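PDB 3QLI: coenzyme A transferase, which probably transfers coenzyme A between acyl-CoA thioesters and carboxylates such as acetate. Local coordinates for residues Tyr88-Val101 and Asp115-Phe128. Sequence-based numbering, arbitrary orientation.
Sequences YELNNRIKPYSMFV and DGGRKVVNYVPSNF
The edge strand 94-98 of the six-stranded parallel sheet is flanked by residues 121-124, which return after helix 103-114 and run parallel to it, resembling a beta-alpha-beta crossover without a regular second strand. Two backbone hydrogen bonds join them, Asn122 N to Pro96 O (2.9 Å) and Val124 N to Ser98 O (3.1 Å). Between these two acceptors the Tyr97 ring takes Asn122 CB over the centre of one face, 3.9 Å from its centroid, in a CH-pi contact. The Asn122 amide lies nearly flat on the ring, their planes 18° apart, and its two polar ends make weak hydrogen bonds with Ser425 and Thr427 of the second subunit. Val124 CG2 meets the edge of the same ring at CD1 (3.7 Å).

Before the strand, the side chain of Asn91 turns beside its own carbonyl carbon (chi1 -159°), bringing ND2 within 2.7 Å of Val120 O, which lies almost in the amide plane. Farther out, Asp115 OD2 receives Tyr88 OH on its anti lone pair at 3.0 Å and is met in the guanidinium plane by NH1 of Arg118 in a salt bridge.

Beyond the strand, one water donates to Met99 O and Val124 O and accepts from Ser126 OG, tying the two segments together. Phe100 CZ then reaches over a face of Phe128, 4.1 Å from CG; Phe100 also packs against Glu76, and Phe128 lies near Glu264, both CoA-binding residues. The contact thus passes from a charged outer end, where two donors share one carboxylate oxygen, through a hydrogen-bonded middle to an aromatic pair beside two residues of the CoA site.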
loop_
_atom_site.group_PDB
_atom_site.type_symbol
_atom_site.label_atom_id
_atom_site.label_comp_id
_atom_site.label_asym_id
_atom_site.label_seq_id
_atom_site.Cartn_x
_atom_site.Cartn_y
_atom_site.Cartn_z
ATOM N N TYR A 88 -26.219 16.551 15.049
ATOM C CA TYR A 88 -25.670 17.821 14.570
ATOM C C TYR A 88 -25.669 18.894 15.656
ATOM O O TYR A 88 -24.702 19.646 15.803
ATOM C CB TYR A 88 -26.464 18.298 13.346
ATOM C CG TYR A 88 -25.856 19.478 12.619
ATOM C CD1 TYR A 88 -24.938 19.287 11.587
ATOM C CD2 TYR A 88 -26.213 20.782 12.951
ATOM C CE1 TYR A 88 -24.380 20.355 10.918
ATOM C CE2 TYR A 88 -25.662 21.862 12.280
ATOM C CZ TYR A 88 -24.750 21.644 11.267
ATOM O OH TYR A 88 -24.201 22.716 10.602
ATOM N N GLU A 89 -26.739 18.939 16.440
ATOM C CA GLU A 89 -26.906 20.010 17.425
ATOM C C GLU A 89 -25.867 19.952 18.531
ATOM O O GLU A 89 -25.668 20.927 19.255
ATOM C CB GLU A 89 -28.301 19.962 18.044
ATOM C CG GLU A 89 -29.408 19.718 17.030
ATOM C CD GLU A 89 -29.684 18.240 16.831
ATOM O OE1 GLU A 89 -30.096 17.572 17.812
ATOM O OE2 GLU A 89 -29.490 17.744 15.701
ATOM N N LEU A 90 -25.202 18.810 18.673
ATOM C CA LEU A 90 -24.187 18.644 19.712
ATOM C C LEU A 90 -22.771 18.793 19.164
ATOM O O LEU A 90 -21.794 18.644 19.898
ATOM C CB LEU A 90 -24.332 17.279 20.389
ATOM C CG LEU A 90 -25.706 16.894 20.939
ATOM C CD1 LEU A 90 -25.681 15.482 21.501
ATOM C CD2 LEU A 90 -26.163 17.882 21.997
ATOM N N ASN A 91 -22.669 19.082 17.873
ATOM C CA ASN A 91 -21.379 19.220 17.206
ATOM C C ASN A 91 -20.412 20.220 17.838
ATOM O O ASN A 91 -19.201 20.119 17.651
ATOM C CB ASN A 91 -21.579 19.556 15.726
ATOM C CG ASN A 91 -20.370 19.210 14.886
ATOM O OD1 ASN A 91 -19.481 20.038 14.686
ATOM N ND2 ASN A 91 -20.326 17.978 14.391
ATOM N N ASN A 92 -20.942 21.186 18.578
ATOM C CA ASN A 92 -20.107 22.201 19.214
ATOM C C ASN A 92 -19.490 21.736 20.530
ATOM O O ASN A 92 -18.666 22.434 21.118
ATOM C CB ASN A 92 -20.909 23.482 19.445
ATOM C CG ASN A 92 -22.043 23.290 20.435
ATOM O OD1 ASN A 92 -22.757 22.289 20.392
ATOM N ND2 ASN A 92 -22.213 24.253 21.333
ATOM N N ARG A 93 -19.892 20.556 20.986
ATOM C CA ARG A 93 -19.407 20.016 22.250
ATOM C C ARG A 93 -18.774 18.642 22.105
ATOM O O ARG A 93 -17.795 18.335 22.775
ATOM C CB ARG A 93 -20.544 19.951 23.271
ATOM C CG ARG A 93 -20.975 21.339 23.770
ATOM C CD ARG A 93 -22.095 21.277 24.788
ATOM N NE ARG A 93 -22.383 22.618 25.290
ATOM C CZ ARG A 93 -21.698 23.217 26.262
ATOM N NH1 ARG A 93 -20.684 22.592 26.861
ATOM N NH2 ARG A 93 -22.033 24.445 26.643
ATOM N N ILE A 94 -19.362 17.804 21.255
ATOM C CA ILE A 94 -18.796 16.487 20.969
ATOM C C ILE A 94 -18.321 16.511 19.530
ATOM O O ILE A 94 -19.129 16.600 18.618
ATOM C CB ILE A 94 -19.834 15.373 21.164
ATOM C CG1 ILE A 94 -20.320 15.376 22.619
ATOM C CG2 ILE A 94 -19.242 14.011 20.771
ATOM C CD1 ILE A 94 -21.422 14.400 22.918
ATOM N N LYS A 95 -17.007 16.447 19.330
ATOM C CA LYS A 95 -16.428 16.635 18.003
ATOM C C LYS A 95 -16.150 15.291 17.322
ATOM O O LYS A 95 -15.364 14.494 17.827
ATOM C CB LYS A 95 -15.112 17.409 18.109
ATOM C CG LYS A 95 -15.151 18.643 18.995
ATOM C CD LYS A 95 -16.228 19.613 18.555
ATOM C CE LYS A 95 -16.108 20.942 19.283
ATOM N NZ LYS A 95 -14.782 21.586 19.037
ATOM N N PRO A 96 -16.798 15.036 16.176
ATOM C CA PRO A 96 -16.540 13.776 15.470
ATOM C C PRO A 96 -15.185 13.813 14.793
ATOM O O PRO A 96 -14.961 14.617 13.883
ATOM C CB PRO A 96 -17.652 13.725 14.417
ATOM C CG PRO A 96 -18.716 14.668 14.945
ATOM C CD PRO A 96 -17.944 15.763 15.604
ATOM N N TYR A 97 -14.278 12.968 15.272
ATOM C CA TYR A 97 -12.989 12.757 14.625
ATOM C C TYR A 97 -13.113 11.401 13.964
ATOM O O TYR A 97 -12.552 10.409 14.412
ATOM C CB TYR A 97 -11.840 12.838 15.648
ATOM C CG TYR A 97 -11.401 14.278 15.848
ATOM C CD1 TYR A 97 -10.142 14.712 15.437
ATOM C CD2 TYR A 97 -12.280 15.222 16.378
ATOM C CE1 TYR A 97 -9.756 16.039 15.583
ATOM C CE2 TYR A 97 -11.903 16.566 16.518
ATOM C CZ TYR A 97 -10.642 16.959 16.121
ATOM O OH TYR A 97 -10.248 18.274 16.255
ATOM N N SER A 98 -13.912 11.382 12.906
ATOM C CA SER A 98 -14.323 10.152 12.253
ATOM C C SER A 98 -13.155 9.599 11.469
ATOM O O SER A 98 -12.461 10.333 10.766
ATOM C CB SER A 98 -15.479 10.448 11.300
ATOM O OG SER A 98 -16.365 11.399 11.867
ATOM N N MET A 99 -12.950 8.297 11.575
ATOM C CA MET A 99 -11.858 7.655 10.860
ATOM C C MET A 99 -12.340 6.863 9.642
ATOM O O MET A 99 -11.533 6.421 8.828
ATOM C CB MET A 99 -11.026 6.833 11.839
ATOM C CG MET A 99 -10.444 7.758 12.923
ATOM S SD MET A 99 -9.525 6.982 14.252
ATOM C CE MET A 99 -7.956 6.645 13.448
ATOM N N PHE A 100 -13.661 6.696 9.539
ATOM C CA PHE A 100 -14.347 6.268 8.313
ATOM C C PHE A 100 -15.427 7.310 8.088
ATOM O O PHE A 100 -16.049 7.765 9.051
ATOM C CB PHE A 100 -15.112 4.953 8.508
ATOM C CG PHE A 100 -14.285 3.704 8.399
ATOM C CD1 PHE A 100 -13.004 3.724 7.880
ATOM C CD2 PHE A 100 -14.827 2.483 8.807
ATOM C CE1 PHE A 100 -12.265 2.542 7.786
ATOM C CE2 PHE A 100 -14.102 1.305 8.714
ATOM C CZ PHE A 100 -12.814 1.340 8.203
ATOM N N VAL A 101 -15.680 7.683 6.839
ATOM C CA VAL A 101 -16.809 8.567 6.549
ATOM C C VAL A 101 -17.958 7.734 5.965
ATOM O O VAL A 101 -17.868 7.253 4.835
ATOM C CB VAL A 101 -16.397 9.730 5.602
ATOM C CG1 VAL A 101 -17.610 10.583 5.197
ATOM C CG2 VAL A 101 -15.326 10.595 6.263
ATOM N N ASP A 115 -25.103 24.976 6.201
ATOM C CA ASP A 115 -25.166 25.894 7.332
ATOM C C ASP A 115 -23.928 26.788 7.396
ATOM O O ASP A 115 -23.080 26.633 8.271
ATOM C CB ASP A 115 -25.307 25.098 8.630
ATOM C CG ASP A 115 -25.512 25.981 9.842
ATOM O OD1 ASP A 115 -25.949 27.138 9.672
ATOM O OD2 ASP A 115 -25.235 25.515 10.966
ATOM N N GLY A 116 -23.843 27.734 6.466
ATOM C CA GLY A 116 -22.730 28.665 6.400
ATOM C C GLY A 116 -21.366 28.061 6.114
ATOM O O GLY A 116 -20.347 28.602 6.539
ATOM N N GLY A 117 -21.346 26.949 5.386
ATOM C CA GLY A 117 -20.107 26.280 5.023
ATOM C C GLY A 117 -19.248 25.822 6.188
ATOM O O GLY A 117 -18.021 25.857 6.119
ATOM N N ARG A 118 -19.903 25.395 7.260
ATOM C CA ARG A 118 -19.230 24.913 8.462
ATOM C C ARG A 118 -18.596 23.525 8.330
ATOM O O ARG A 118 -19.157 22.639 7.690
ATOM C CB ARG A 118 -20.230 24.867 9.618
ATOM C CG ARG A 118 -20.241 26.091 10.507
ATOM C CD ARG A 118 -21.294 25.952 11.598
ATOM N NE ARG A 118 -20.887 25.007 12.635
ATOM C CZ ARG A 118 -21.716 24.183 13.267
ATOM N NH1 ARG A 118 -23.007 24.180 12.970
ATOM N NH2 ARG A 118 -21.254 23.359 14.197
ATOM N N LYS A 119 -17.439 23.342 8.963
ATOM C CA LYS A 119 -16.771 22.051 9.018
ATOM C C LYS A 119 -17.266 21.429 10.313
ATOM O O LYS A 119 -17.099 22.009 11.384
ATOM C CB LYS A 119 -15.252 22.208 9.043
ATOM C CG LYS A 119 -14.501 20.891 8.933
ATOM C CD LYS A 119 -12.999 21.104 8.907
ATOM C CE LYS A 119 -12.352 20.317 7.783
ATOM N NZ LYS A 119 -12.524 18.850 7.957
ATOM N N VAL A 120 -17.894 20.264 10.221
ATOM C CA VAL A 120 -18.518 19.660 11.395
ATOM C C VAL A 120 -18.054 18.218 11.627
ATOM O O VAL A 120 -18.309 17.642 12.684
ATOM C CB VAL A 120 -20.055 19.720 11.301
ATOM C CG1 VAL A 120 -20.514 21.177 11.307
ATOM C CG2 VAL A 120 -20.534 19.025 10.036
ATOM N N VAL A 121 -17.376 17.652 10.636
ATOM C CA VAL A 121 -16.716 16.363 10.777
ATOM C C VAL A 121 -15.229 16.556 10.525
ATOM O O VAL A 121 -14.832 17.196 9.553
ATOM C CB VAL A 121 -17.269 15.328 9.785
ATOM C CG1 VAL A 121 -16.383 14.070 9.746
ATOM C CG2 VAL A 121 -18.738 14.992 10.109
ATOM N N ASN A 122 -14.401 16.028 11.418
ATOM C CA ASN A 122 -12.965 16.156 11.250
ATOM C C ASN A 122 -12.328 14.816 10.938
ATOM O O ASN A 122 -11.872 14.103 11.832
ATOM C CB ASN A 122 -12.324 16.775 12.487
ATOM C CG ASN A 122 -11.261 17.793 12.131
ATOM O OD1 ASN A 122 -10.372 17.530 11.308
ATOM N ND2 ASN A 122 -11.369 18.978 12.713
ATOM N N TYR A 123 -12.316 14.471 9.661
ATOM C CA TYR A 123 -11.720 13.221 9.213
ATOM C C TYR A 123 -10.265 13.096 9.659
ATOM O O TYR A 123 -9.475 14.020 9.486
ATOM C CB TYR A 123 -11.809 13.130 7.686
ATOM C CG TYR A 123 -11.140 11.910 7.081
ATOM C CD1 TYR A 123 -11.621 10.628 7.329
ATOM C CD2 TYR A 123 -10.047 12.048 6.245
ATOM C CE1 TYR A 123 -11.008 9.508 6.771
ATOM C CE2 TYR A 123 -9.426 10.938 5.676
ATOM C CZ TYR A 123 -9.914 9.678 5.940
ATOM O OH TYR A 123 -9.301 8.587 5.369
ATOM N N VAL A 124 -9.923 11.938 10.226
ATOM C CA VAL A 124 -8.552 11.629 10.628
ATOM C C VAL A 124 -8.028 10.564 9.674
ATOM O O VAL A 124 -8.447 9.408 9.740
ATOM C CB VAL A 124 -8.508 11.075 12.067
ATOM C CG1 VAL A 124 -7.065 10.758 12.489
ATOM C CG2 VAL A 124 -9.169 12.059 13.040
ATOM N N PRO A 125 -7.131 10.948 8.754
ATOM C CA PRO A 125 -6.687 9.939 7.783
ATOM C C PRO A 125 -5.879 8.838 8.467
ATOM O O PRO A 125 -5.051 9.126 9.338
ATOM C CB PRO A 125 -5.795 10.741 6.820
ATOM C CG PRO A 125 -6.221 12.205 7.018
ATOM C CD PRO A 125 -6.563 12.284 8.482
ATOM N N SER A 126 -6.112 7.587 8.079
ATOM C CA SER A 126 -5.365 6.486 8.662
ATOM C C SER A 126 -5.553 5.234 7.835
ATOM O O SER A 126 -6.403 5.201 6.943
ATOM C CB SER A 126 -5.845 6.201 10.089
ATOM O OG SER A 126 -7.083 5.493 10.073
ATOM N N ASN A 127 -4.757 4.211 8.142
ATOM C CA ASN A 127 -5.072 2.844 7.744
ATOM C C ASN A 127 -5.790 2.102 8.876
ATOM O O ASN A 127 -5.320 2.081 10.022
ATOM C CB ASN A 127 -3.808 2.084 7.380
ATOM C CG ASN A 127 -3.132 2.649 6.171
ATOM O OD1 ASN A 127 -3.618 2.492 5.058
ATOM N ND2 ASN A 127 -2.004 3.304 6.373
ATOM N N PHE A 128 -6.919 1.484 8.556
ATOM C CA PHE A 128 -7.655 0.727 9.564
ATOM C C PHE A 128 -6.720 -0.301 10.218
ATOM O O PHE A 128 -6.794 -0.528 11.421
ATOM C CB PHE A 128 -8.887 0.072 8.918
ATOM C CG PHE A 128 -9.742 -0.747 9.868
ATOM C CD1 PHE A 128 -10.128 -0.243 11.098
ATOM C CD2 PHE A 128 -10.190 -2.015 9.486
ATOM C CE1 PHE A 128 -10.923 -0.997 11.966
ATOM C CE2 PHE A 128 -10.999 -2.780 10.329
ATOM C CZ PHE A 128 -11.369 -2.274 11.579
HETATM O O HOH W 1 -8.953 6.928 8.807
#